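Local coordinates for Exo-beta-1,4-mannosidase (Rhizomucor miehei, PDB 4LYP), which probably removes terminal beta-1,4-linked mannose residues from mannan-type sugars as a family 5 glycoside hydrolase, with some transglycosylation activity, at residues A[236-241]-A[289-294]; A[265-268]-A[274-277]. One frame throughout, in Å; residues are numbered along the deposited sequence.

Contact 1: residues A[236-241]-A[289-294]. With GAI (guanidine), chain C.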
loop_
_atom_site.group_PDB
_atom_site.type_symbol
_atom_site.label_atom_id
_atom_site.label_comp_id
_atom_site.label_asym_id
_atom_site.label_seq_id
_atom_site.Cartn_x
_atom_site.Cartn_y
_atom_site.Cartn_z
ATOM N N ALA A 236 3.280 5.289 -7.325
ATOM C CA ALA A 236 1.844 5.396 -7.162
ATOM C C ALA A 236 1.332 3.999 -6.919
ATOM O O ALA A 236 1.897 2.995 -7.317
ATOM C CB ALA A 236 1.128 5.974 -8.416
ATOM N N ASN A 237 0.136 3.926 -6.301
ATOM C CA ASN A 237 -0.556 2.650 -6.124
ATOM C C ASN A 237 -1.154 2.214 -7.496
ATOM O O ASN A 237 -2.048 2.878 -8.038
ATOM C CB ASN A 237 -1.675 2.833 -5.105
ATOM C CG ASN A 237 -2.418 1.573 -4.887
ATOM O OD1 ASN A 237 -1.796 0.504 -4.627
ATOM N ND2 ASN A 237 -3.728 1.618 -4.988
ATOM N N GLU A 238 -0.663 1.069 -7.999
ATOM C CA GLU A 238 -1.291 0.323 -9.117
ATOM C C GLU A 238 -1.441 1.130 -10.414
ATOM O O GLU A 238 -2.525 1.170 -10.973
ATOM C CB GLU A 238 -2.609 -0.274 -8.695
ATOM C CG GLU A 238 -2.495 -1.182 -7.467
ATOM C CD GLU A 238 -3.715 -1.994 -7.210
ATOM O OE1 GLU A 238 -4.752 -1.836 -7.933
ATOM O OE2 GLU A 238 -3.661 -2.893 -6.306
ATOM N N PRO A 239 -0.361 1.678 -10.985
ATOM C CA PRO A 239 -0.515 2.187 -12.353
ATOM C C PRO A 239 -1.052 1.096 -13.280
ATOM O O PRO A 239 -0.654 -0.048 -13.175
ATOM C CB PRO A 239 0.905 2.600 -12.750
ATOM C CG PRO A 239 1.694 2.637 -11.499
ATOM C CD PRO A 239 1.037 1.682 -10.532
ATOM N N GLN A 240 -1.973 1.436 -14.196
ATOM C CA GLN A 240 -2.628 0.473 -15.074
ATOM C C GLN A 240 -2.012 0.514 -16.474
ATOM O O GLN A 240 -2.310 1.383 -17.284
ATOM C CB GLN A 240 -4.135 0.725 -15.120
ATOM C CG GLN A 240 -4.838 0.633 -13.756
ATOM C CD GLN A 240 -4.766 -0.771 -13.200
ATOM O OE1 GLN A 240 -5.344 -1.713 -13.773
ATOM N NE2 GLN A 240 -4.010 -0.985 -12.123
ATOM N N GLU A 241 -1.130 -0.452 -16.753
ATOM C CA GLU A 241 -0.461 -0.542 -18.086
ATOM C C GLU A 241 0.129 0.812 -18.492
ATOM O O GLU A 241 -0.087 1.242 -19.646
ATOM C CB GLU A 241 -1.458 -1.118 -19.104
ATOM C CG GLU A 241 -1.820 -2.542 -18.678
ATOM C CD GLU A 241 -2.079 -3.428 -19.873
ATOM O OE1 GLU A 241 -1.131 -3.918 -20.622
ATOM O OE2 GLU A 241 -3.224 -3.576 -20.143
ATOM N N THR A 289 7.311 -5.382 -6.905
ATOM C CA THR A 289 6.174 -5.651 -6.047
ATOM C C THR A 289 5.171 -6.461 -6.800
ATOM O O THR A 289 5.136 -6.479 -8.018
ATOM C CB THR A 289 5.510 -4.418 -5.477
ATOM O OG1 THR A 289 4.902 -3.631 -6.517
ATOM C CG2 THR A 289 6.444 -3.566 -4.682
ATOM N N CYS A 290 4.267 -7.113 -6.016
ATOM C CA CYS A 290 3.049 -7.682 -6.540
ATOM C C CYS A 290 1.942 -7.488 -5.536
ATOM O O CYS A 290 2.195 -7.309 -4.315
ATOM C CB CYS A 290 3.304 -9.176 -6.929
ATOM S SG CYS A 290 3.781 -10.254 -5.587
ATOM N N HIS A 291 0.706 -7.456 -6.059
ATOM C CA HIS A 291 -0.507 -7.346 -5.242
ATOM C C HIS A 291 -1.377 -8.481 -5.700
ATOM O O HIS A 291 -1.662 -8.626 -6.899
ATOM C CB HIS A 291 -1.277 -6.070 -5.560
ATOM C CG HIS A 291 -0.580 -4.763 -5.277
ATOM N ND1 HIS A 291 -1.197 -3.558 -5.406
ATOM C CD2 HIS A 291 0.696 -4.498 -4.883
ATOM C CE1 HIS A 291 -0.334 -2.580 -5.114
ATOM N NE2 HIS A 291 0.810 -3.112 -4.801
ATOM N N CYS A 292 -1.858 -9.362 -4.777
ATOM C CA CYS A 292 -2.630 -10.527 -5.164
ATOM C C CYS A 292 -4.049 -10.424 -4.597
ATOM O O CYS A 292 -4.215 -10.376 -3.337
ATOM C CB CYS A 292 -1.942 -11.795 -4.626
ATOM S SG CYS A 292 -2.876 -13.292 -5.152
ATOM N N TRP A 293 -5.050 -10.370 -5.485
ATOM C CA TRP A 293 -6.455 -10.107 -5.110
ATOM C C TRP A 293 -7.421 -11.085 -5.685
ATOM O O TRP A 293 -8.076 -10.830 -6.690
ATOM C CB TRP A 293 -6.808 -8.661 -5.455
ATOM C CG TRP A 293 -6.112 -7.679 -4.559
ATOM C CD1 TRP A 293 -5.150 -6.766 -4.839
ATOM C CD2 TRP A 293 -6.378 -7.595 -3.147
ATOM N NE1 TRP A 293 -4.745 -6.103 -3.659
ATOM C CE2 TRP A 293 -5.516 -6.623 -2.641
ATOM C CE3 TRP A 293 -7.267 -8.266 -2.276
ATOM C CZ2 TRP A 293 -5.558 -6.252 -1.293
ATOM C CZ3 TRP A 293 -7.288 -7.935 -0.952
ATOM C CH2 TRP A 293 -6.404 -6.957 -0.461
ATOM N N VAL A 294 -7.541 -12.262 -5.030
ATOM C CA VAL A 294 -8.311 -13.336 -5.630
ATOM C C VAL A 294 -9.807 -12.996 -5.797
ATOM O O VAL A 294 -10.413 -13.378 -6.813
ATOM C CB VAL A 294 -8.088 -14.682 -4.924
ATOM C CG1 VAL A 294 -6.724 -15.247 -5.294
ATOM C CG2 VAL A 294 -8.361 -14.627 -3.409
HETATM C C GAI C . -7.564 -3.010 -6.444
HETATM N N1 GAI C . -6.425 -3.427 -5.892
HETATM N N2 GAI C . -7.440 -2.501 -7.681
HETATM N N3 GAI C . -8.694 -3.010 -5.830
#
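Glu-238 reaches across to His-291 with a side chain that is extended beyond CG (chi2 -168°), so that its carboxylate comes close to the imidazole although its CB is not directed at strand 288-292. Working outward, CG already packs against the imidazole, 3.4 Å from His-291 ND1. Glu-238 CD has two neighbours, lying 3.3 Å from guanidine N1 and a little further from His-291 ND1. Glu-238 OE2 accepts a hydrogen bond from His-291 ND1 at 2.7 Å. This bond is nearly straight (168° at the hydrogen) and lies in the imidazole plane, but it meets OE2 on the anti side of a carboxylate turned 46° from the ring. Guanidine takes both oxygens: its N2 is 2.8 Å from Glu-238 OE1, and its N1 is 2.8 Å from Glu-238 OE2, with a weak further bond from N1 to OE1. OE2 is thus gripped by protein and ligand together, while OE1 also receives the indole N-H of Trp-153. Trp-293 comes obliquely to the same guanidine nitrogen, its CD1 3.7 Å from N1. Beside the carboxylate, Asn-237 OD1 sits at the imidazole edge, 3.4 Å from His-291 CE1, and is hydrogen-bonded to Arg-97. Asn-237, Glu-238 and Pro-239 match the Asn-Glu-Pro motif whose glutamate is the acid/base in family 5 relatives, and guanidine probably marks the sugar site. In the TIM barrel the pair bridges the loop after strand 230-234 and strand 288-292, and strand 333-338 lies alongside, its Glu-336 and Glu-337 bonded to His-291 NE2 and Trp-293 NE1.

Contact 2: residues A[265-268]-A[274-277]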
loop_
_atom_site.group_PDB
_atom_site.type_symbol
_atom_site.label_atom_id
_atom_site.label_comp_id
_atom_site.label_asym_id
_atom_site.label_seq_id
_atom_site.Cartn_x
_atom_site.Cartn_y
_atom_site.Cartn_z
ATOM N N ALA A 265 7.731 0.979 -7.931
ATOM C CA ALA A 265 6.735 1.298 -8.918
ATOM C C ALA A 265 5.303 1.158 -8.447
ATOM O O ALA A 265 4.404 1.686 -9.099
ATOM C CB ALA A 265 6.938 0.419 -10.134
ATOM N N GLY A 266 5.010 0.372 -7.400
ATOM C CA GLY A 266 3.631 0.121 -6.923
ATOM C C GLY A 266 2.798 -0.793 -7.761
ATOM O O GLY A 266 1.548 -0.732 -7.647
ATOM N N LEU A 267 3.413 -1.637 -8.604
ATOM C CA LEU A 267 2.645 -2.443 -9.512
ATOM C C LEU A 267 1.968 -3.640 -8.856
ATOM O O LEU A 267 2.506 -4.263 -7.928
ATOM C CB LEU A 267 3.568 -2.999 -10.607
ATOM C CG LEU A 267 2.915 -3.327 -11.922
ATOM C CD1 LEU A 267 2.579 -2.049 -12.726
ATOM C CD2 LEU A 267 3.729 -4.333 -12.748
ATOM N N GLU A 268 0.821 -4.009 -9.448
ATOM C CA GLU A 268 0.135 -5.284 -9.048
ATOM C C GLU A 268 0.896 -6.520 -9.491
ATOM O O GLU A 268 0.838 -7.570 -8.862
ATOM C CB GLU A 268 -1.240 -5.352 -9.654
ATOM C CG GLU A 268 -2.269 -4.315 -9.141
ATOM C CD GLU A 268 -3.351 -4.082 -10.186
ATOM O OE1 GLU A 268 -4.484 -4.519 -10.043
ATOM O OE2 GLU A 268 -3.018 -3.436 -11.239
ATOM N N TYR A 274 5.819 -9.158 -19.594
ATOM C CA TYR A 274 6.034 -7.919 -20.341
ATOM C C TYR A 274 5.591 -6.736 -19.478
ATOM O O TYR A 274 6.281 -5.735 -19.360
ATOM C CB TYR A 274 5.165 -7.949 -21.659
ATOM C CG TYR A 274 5.311 -6.685 -22.480
ATOM C CD1 TYR A 274 6.342 -6.603 -23.415
ATOM C CD2 TYR A 274 4.475 -5.553 -22.270
ATOM C CE1 TYR A 274 6.544 -5.433 -24.156
ATOM C CE2 TYR A 274 4.695 -4.386 -23.017
ATOM C CZ TYR A 274 5.714 -4.365 -23.952
ATOM O OH TYR A 274 5.913 -3.216 -24.718
ATOM N N ASP A 275 4.396 -6.838 -18.884
ATOM C CA ASP A 275 3.884 -5.771 -18.017
ATOM C C ASP A 275 4.832 -5.589 -16.814
ATOM O O ASP A 275 5.121 -4.453 -16.393
ATOM C CB ASP A 275 2.488 -6.153 -17.551
ATOM C CG ASP A 275 1.912 -5.231 -16.488
ATOM O OD1 ASP A 275 1.558 -4.073 -16.836
ATOM O OD2 ASP A 275 1.770 -5.709 -15.347
ATOM N N PHE A 276 5.262 -6.719 -16.221
ATOM C CA PHE A 276 6.215 -6.646 -15.094
ATOM C C PHE A 276 7.474 -5.901 -15.459
ATOM O O PHE A 276 7.951 -5.024 -14.691
ATOM C CB PHE A 276 6.499 -8.093 -14.638
ATOM C CG PHE A 276 7.373 -8.201 -13.424
ATOM C CD1 PHE A 276 8.766 -8.266 -13.551
ATOM C CD2 PHE A 276 6.793 -8.263 -12.130
ATOM C CE1 PHE A 276 9.547 -8.419 -12.404
ATOM C CE2 PHE A 276 7.578 -8.404 -11.009
ATOM C CZ PHE A 276 8.938 -8.501 -11.150
ATOM N N ASP A 277 8.071 -6.220 -16.600
ATOM C CA ASP A 277 9.316 -5.586 -17.019
ATOM C C ASP A 277 9.123 -4.119 -17.397
ATOM O O ASP A 277 9.988 -3.283 -17.193
ATOM C CB ASP A 277 9.978 -6.372 -18.171
ATOM C CG ASP A 277 10.485 -7.713 -17.720
ATOM O OD1 ASP A 277 10.614 -7.962 -16.500
ATOM O OD2 ASP A 277 10.865 -8.531 -18.585
#
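The loop that leaves barrel strand 262-264 folds back here on helix 273-280, the helix it leads into, and Leu-267 and Asp-275 carry the meeting. The two side chains run head-on into each other across the gap between loop and helix. Leu-267 does the touching with one branch: CD2 lies 3.5 Å from Asp-275 OD2, and the same methyl also rests on the helix backbone, 3.9 Å from Asp-275 O and 4.1 Å from Phe-276 CA. With CG swung away from the backbone N (chi1 -154°), the leucine projects out of the loop and lays that methyl on the first turn of the helix. Asp-275 is likewise turned away from its own N (chi1 172°), which brings OD2 up against the CD2 methyl while OD1 forms a salt bridge with Arg-278, one turn further along. The oxygen beside the methyl therefore belongs to a carboxylate whose polar demand is met, at least in part, by arginine, and its contact with Leu-267 is van der Waals packing. This is the local beta-alpha connection of the TIM barrel, after the fifth strand of the barrel, where only five residues separate the two segments and the chain reverses tightly enough for loop and helix to pack. Gly-266, just before the leucine, shares a backbone hydrogen bond with Glu-238. Phe-276, the next helix residue, has its ring pointing past Leu-267 toward Ala-326 and Leu-329 of the neighbouring helix 308-329. Its side chain also touches Thr-288 of strand 288-292. Further along helix 273-280, Ala-279 and His-280 extend the surface on which Leu-267 lies.

Both contacts are buried, but the centre of contact 1 lies about 9 Å from the centre of the chain and that of contact 2 about 15 Å, nearer the outer layer of helices. The chemistry changes accordingly: contact 1 is polar and ligand-bearing, whereas contact 2 is van der Waals packing of a leucine methyl on an aspartate and the helix backbone. Glu-268, which takes no part in that packing, joins them. Its OE2 accepts from Gln-240 NE2 at 2.8 Å, its O lies 2.8 Å from His-291 N, and its CG packs against Glu-238 CD. The loop at 265-268 is therefore tied to both segments of contact 1.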